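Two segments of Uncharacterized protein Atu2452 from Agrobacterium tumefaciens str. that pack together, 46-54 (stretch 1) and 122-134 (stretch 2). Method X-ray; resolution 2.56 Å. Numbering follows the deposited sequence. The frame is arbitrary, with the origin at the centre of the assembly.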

# COMPACT_ATOMS: atom_id res chain seq x y z
N MSE A 46 1.63 1.55 22.51
CA MSE A 46 2.89 2.27 22.33
C MSE A 46 2.88 2.70 20.87
O MSE A 46 1.90 2.43 20.18
N THR A 47 3.92 3.35 20.36
CA THR A 47 3.75 4.04 19.06
C THR A 47 3.90 3.21 17.75
O THR A 47 3.11 3.35 16.82
N LYS A 48 4.92 2.34 17.71
CA LYS A 48 5.05 1.30 16.68
C LYS A 48 4.04 0.17 16.83
O LYS A 48 3.85 -0.64 15.93
N ASP A 49 3.43 0.08 18.00
CA ASP A 49 2.34 -0.84 18.26
C ASP A 49 0.98 -0.22 17.97
O ASP A 49 -0.03 -0.71 18.49
N SER A 50 0.94 0.86 17.18
CA SER A 50 -0.29 1.66 17.11
C SER A 50 -1.43 0.93 16.40
O SER A 50 -2.59 1.16 16.69
N TYR A 51 -1.10 0.05 15.47
CA TYR A 51 -2.07 -0.88 14.94
C TYR A 51 -1.72 -2.22 15.54
O TYR A 51 -0.54 -2.50 15.83
N PHE A 52 -2.75 -3.03 15.75
CA PHE A 52 -2.57 -4.44 15.97
C PHE A 52 -2.00 -5.01 14.69
O PHE A 52 -2.42 -4.66 13.61
N HIS A 53 -1.02 -5.88 14.78
CA HIS A 53 -0.41 -6.35 13.54
C HIS A 53 0.35 -7.65 13.73
O HIS A 53 0.74 -7.98 14.84
N LYS A 54 0.56 -8.40 12.65
CA LYS A 54 1.62 -9.41 12.66
C LYS A 54 3.00 -8.76 12.36
O LYS A 54 3.08 -7.74 11.66
N ARG A 122 -6.53 11.33 9.00
CA ARG A 122 -6.19 10.73 10.31
C ARG A 122 -5.34 9.47 10.16
O ARG A 122 -4.34 9.32 10.87
N ALA A 123 -5.74 8.60 9.22
CA ALA A 123 -5.20 7.25 9.07
C ALA A 123 -3.86 7.29 8.36
O ALA A 123 -2.96 6.47 8.60
N THR A 124 -3.74 8.26 7.46
CA THR A 124 -2.51 8.48 6.73
C THR A 124 -1.44 8.91 7.71
O THR A 124 -0.34 8.36 7.70
N GLY A 125 -1.78 9.84 8.60
CA GLY A 125 -0.91 10.26 9.67
C GLY A 125 -0.55 9.16 10.64
O GLY A 125 0.57 9.14 11.12
N LYS A 126 -1.48 8.23 10.90
CA LYS A 126 -1.21 7.08 11.79
C LYS A 126 -0.25 6.09 11.13
O LYS A 126 0.79 5.79 11.70
N MSE A 127 -0.59 5.62 9.93
CA MSE A 127 0.32 4.80 9.11
C MSE A 127 1.74 5.31 8.99
O MSE A 127 2.70 4.57 9.26
N ALA A 128 1.89 6.55 8.53
CA ALA A 128 3.21 7.15 8.43
C ALA A 128 4.00 6.92 9.73
O ALA A 128 5.10 6.39 9.70
N ASP A 129 3.41 7.29 10.87
CA ASP A 129 4.09 7.22 12.15
C ASP A 129 4.50 5.81 12.50
O ASP A 129 5.65 5.56 12.89
N PHE A 130 3.52 4.91 12.36
CA PHE A 130 3.64 3.49 12.56
C PHE A 130 4.82 3.00 11.74
O PHE A 130 5.74 2.41 12.27
N ILE A 131 4.82 3.28 10.45
CA ILE A 131 5.96 2.89 9.62
C ILE A 131 7.31 3.50 10.10
O ILE A 131 8.23 2.75 10.38
N LYS A 132 7.44 4.82 10.23
CA LYS A 132 8.67 5.45 10.77
C LYS A 132 9.15 4.82 12.11
O LYS A 132 10.37 4.67 12.36
N ALA A 133 8.18 4.49 12.97
CA ALA A 133 8.46 4.01 14.31
C ALA A 133 9.01 2.58 14.25
O ALA A 133 9.91 2.25 15.02
N ASN A 134 8.53 1.77 13.32
CA ASN A 134 9.06 0.40 13.14
C ASN A 134 10.38 0.35 12.42
O ASN A 134 11.22 -0.47 12.75

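The contact between stretch 1 and the helix of stretch 2 is a small aromatic cluster, centred on Tyr51 and Phe130 and bordered by weak polar links to backbone carbonyls. It illustrates a general principle: an irregular segment can dock on a helix by inserting one large ring between side chains of successive helical residues. Tyr51, in an m rotamer (chi1 -67°), points toward the helix and is buried. Lys126 lies over one face of its ring, with CE 3.6 Å from the Tyr51 ring centroid and NZ 4.7 Å from it, so the aliphatic chain makes a CH-pi contact while the ammonium adds a cation-pi one. Met127, a selenomethionine, covers the opposite face: its CA-to-CB bond points away, but the chain bends back to bring CE within 3.5 Å of Tyr51 CE2. At the ring's far end, Tyr51 OH comes within 3.4 Å of Lys126 CB.

Phe130 extends the cluster. Its CA-to-CB bond points sideways, but the t rotamer (chi1 179°) brings the end of the side chain nearer to stretch 1, where the ring receives the edge of Tyr51 on its face, with Tyr51 CD2 3.6 Å from Phe130 CG and the planes at 87°. The edge of Phe130 in turn meets the face of His53, its CZ 3.6 Å from His53 ND1. The p rotamer of His53 is tied down by a hydrogen bond from its ND1 to Tyr51 O (2.8 Å), which ties the His53 ring to the backbone of Tyr51 within stretch 1.

The polar links are modest. Asn134 ND2 donates a weak hydrogen bond to Lys48 O (3.4 Å) and a shorter one to Phe130 O (2.8 Å) within its own helix. Lys126 NZ reaches Ser50 O, also weakly, at 3.4 Å. Beside the turn, Ala133 CB packs 3.9 Å from Lys48 CB, whose chain then leads away.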

# COMPACT_ATOMS: atom_id res chain seq x y z
CB MSE A 46 4.07 1.36 22.64
CG MSE A 46 5.38 2.12 22.74
SE MSE A 46 6.90 1.03 23.40
CE MSE A 46 6.79 1.25 25.41
CB THR A 47 4.48 5.42 19.01
OG1 THR A 47 4.54 5.87 17.65
CG2 THR A 47 5.93 5.38 19.77
CB LYS A 48 6.43 0.67 16.82
CG LYS A 48 6.83 0.43 18.26
CD LYS A 48 7.41 -0.95 18.42
CE LYS A 48 7.91 -1.18 19.82
NZ LYS A 48 8.31 -2.59 19.92
CB ASP A 49 2.36 -1.20 19.73
CG ASP A 49 3.57 -1.97 20.11
OD1 ASP A 49 4.06 -2.67 19.19
OD2 ASP A 49 4.03 -1.87 21.28
CB SER A 50 -0.05 3.11 16.60
OG SER A 50 0.31 3.21 15.22
CB TYR A 51 -1.96 -1.02 13.42
CG TYR A 51 -2.31 0.22 12.59
CD1 TYR A 51 -3.63 0.49 12.22
CD2 TYR A 51 -1.32 1.09 12.15
CE1 TYR A 51 -3.95 1.61 11.45
CE2 TYR A 51 -1.62 2.21 11.40
CZ TYR A 51 -2.93 2.47 11.05
OH TYR A 51 -3.20 3.60 10.30
CB PHE A 52 -3.91 -5.11 16.26
CG PHE A 52 -3.76 -6.54 16.69
CD1 PHE A 52 -3.40 -6.84 18.03
CD2 PHE A 52 -3.89 -7.59 15.76
CE1 PHE A 52 -3.22 -8.17 18.44
CE2 PHE A 52 -3.72 -8.93 16.17
CZ PHE A 52 -3.38 -9.21 17.52
CB HIS A 53 0.52 -5.27 12.97
CG HIS A 53 1.69 -4.92 13.86
ND1 HIS A 53 1.59 -4.04 14.90
CD2 HIS A 53 2.99 -5.31 13.82
CE1 HIS A 53 2.77 -3.91 15.49
NE2 HIS A 53 3.63 -4.68 14.85
CB LYS A 54 1.31 -10.51 11.64
CG LYS A 54 0.36 -11.57 12.13
CD LYS A 54 0.93 -12.99 11.96
CE LYS A 54 -0.05 -14.06 12.47
NZ LYS A 54 0.06 -14.21 13.95
CB ARG A 122 -7.43 10.46 11.19
CG ARG A 122 -7.09 9.84 12.56
CD ARG A 122 -8.26 9.08 13.20
NE ARG A 122 -8.86 8.03 12.35
CZ ARG A 122 -8.26 6.89 11.94
NH1 ARG A 122 -7.00 6.61 12.26
NH2 ARG A 122 -8.92 6.01 11.18
CB ALA A 123 -6.16 6.39 8.29
CB THR A 124 -2.74 9.48 5.59
OG1 THR A 124 -3.64 8.88 4.67
CG2 THR A 124 -1.44 9.83 4.88
CB LYS A 126 -2.52 6.40 12.19
CG LYS A 126 -2.43 5.37 13.31
CD LYS A 126 -3.81 5.03 13.89
CE LYS A 126 -3.85 3.57 14.41
NZ LYS A 126 -4.95 3.28 15.39
CB MSE A 127 -0.20 4.70 7.70
CG MSE A 127 -0.86 3.45 7.43
SE MSE A 127 0.22 1.86 7.65
CE MSE A 127 -1.34 0.82 8.23
CB ALA A 128 3.08 8.61 8.16
CB ASP A 129 3.20 7.81 13.24
CG ASP A 129 3.15 9.31 13.17
OD1 ASP A 129 4.14 9.87 12.64
OD2 ASP A 129 2.15 9.93 13.63
CB PHE A 130 2.32 2.86 12.11
CG PHE A 130 2.27 1.36 12.21
CD1 PHE A 130 2.06 0.74 13.44
CD2 PHE A 130 2.34 0.57 11.08
CE1 PHE A 130 1.98 -0.66 13.54
CE2 PHE A 130 2.24 -0.82 11.18
CZ PHE A 130 2.08 -1.42 12.42
CB ILE A 131 5.66 3.12 8.10
CG1 ILE A 131 4.59 2.12 7.64
CG2 ILE A 131 6.93 2.94 7.25
CD1 ILE A 131 3.83 2.55 6.43
CB LYS A 132 8.48 6.96 11.01
CG LYS A 132 8.43 7.83 9.75
CD LYS A 132 7.39 8.95 9.90
CE LYS A 132 7.50 10.03 8.81
NZ LYS A 132 8.52 11.06 9.21
CB ALA A 133 7.20 4.09 15.22
CB ASN A 134 8.05 -0.50 12.43
CG ASN A 134 6.92 -0.90 13.33
OD1 ASN A 134 7.01 -1.84 14.10
ND2 ASN A 134 5.84 -0.17 13.25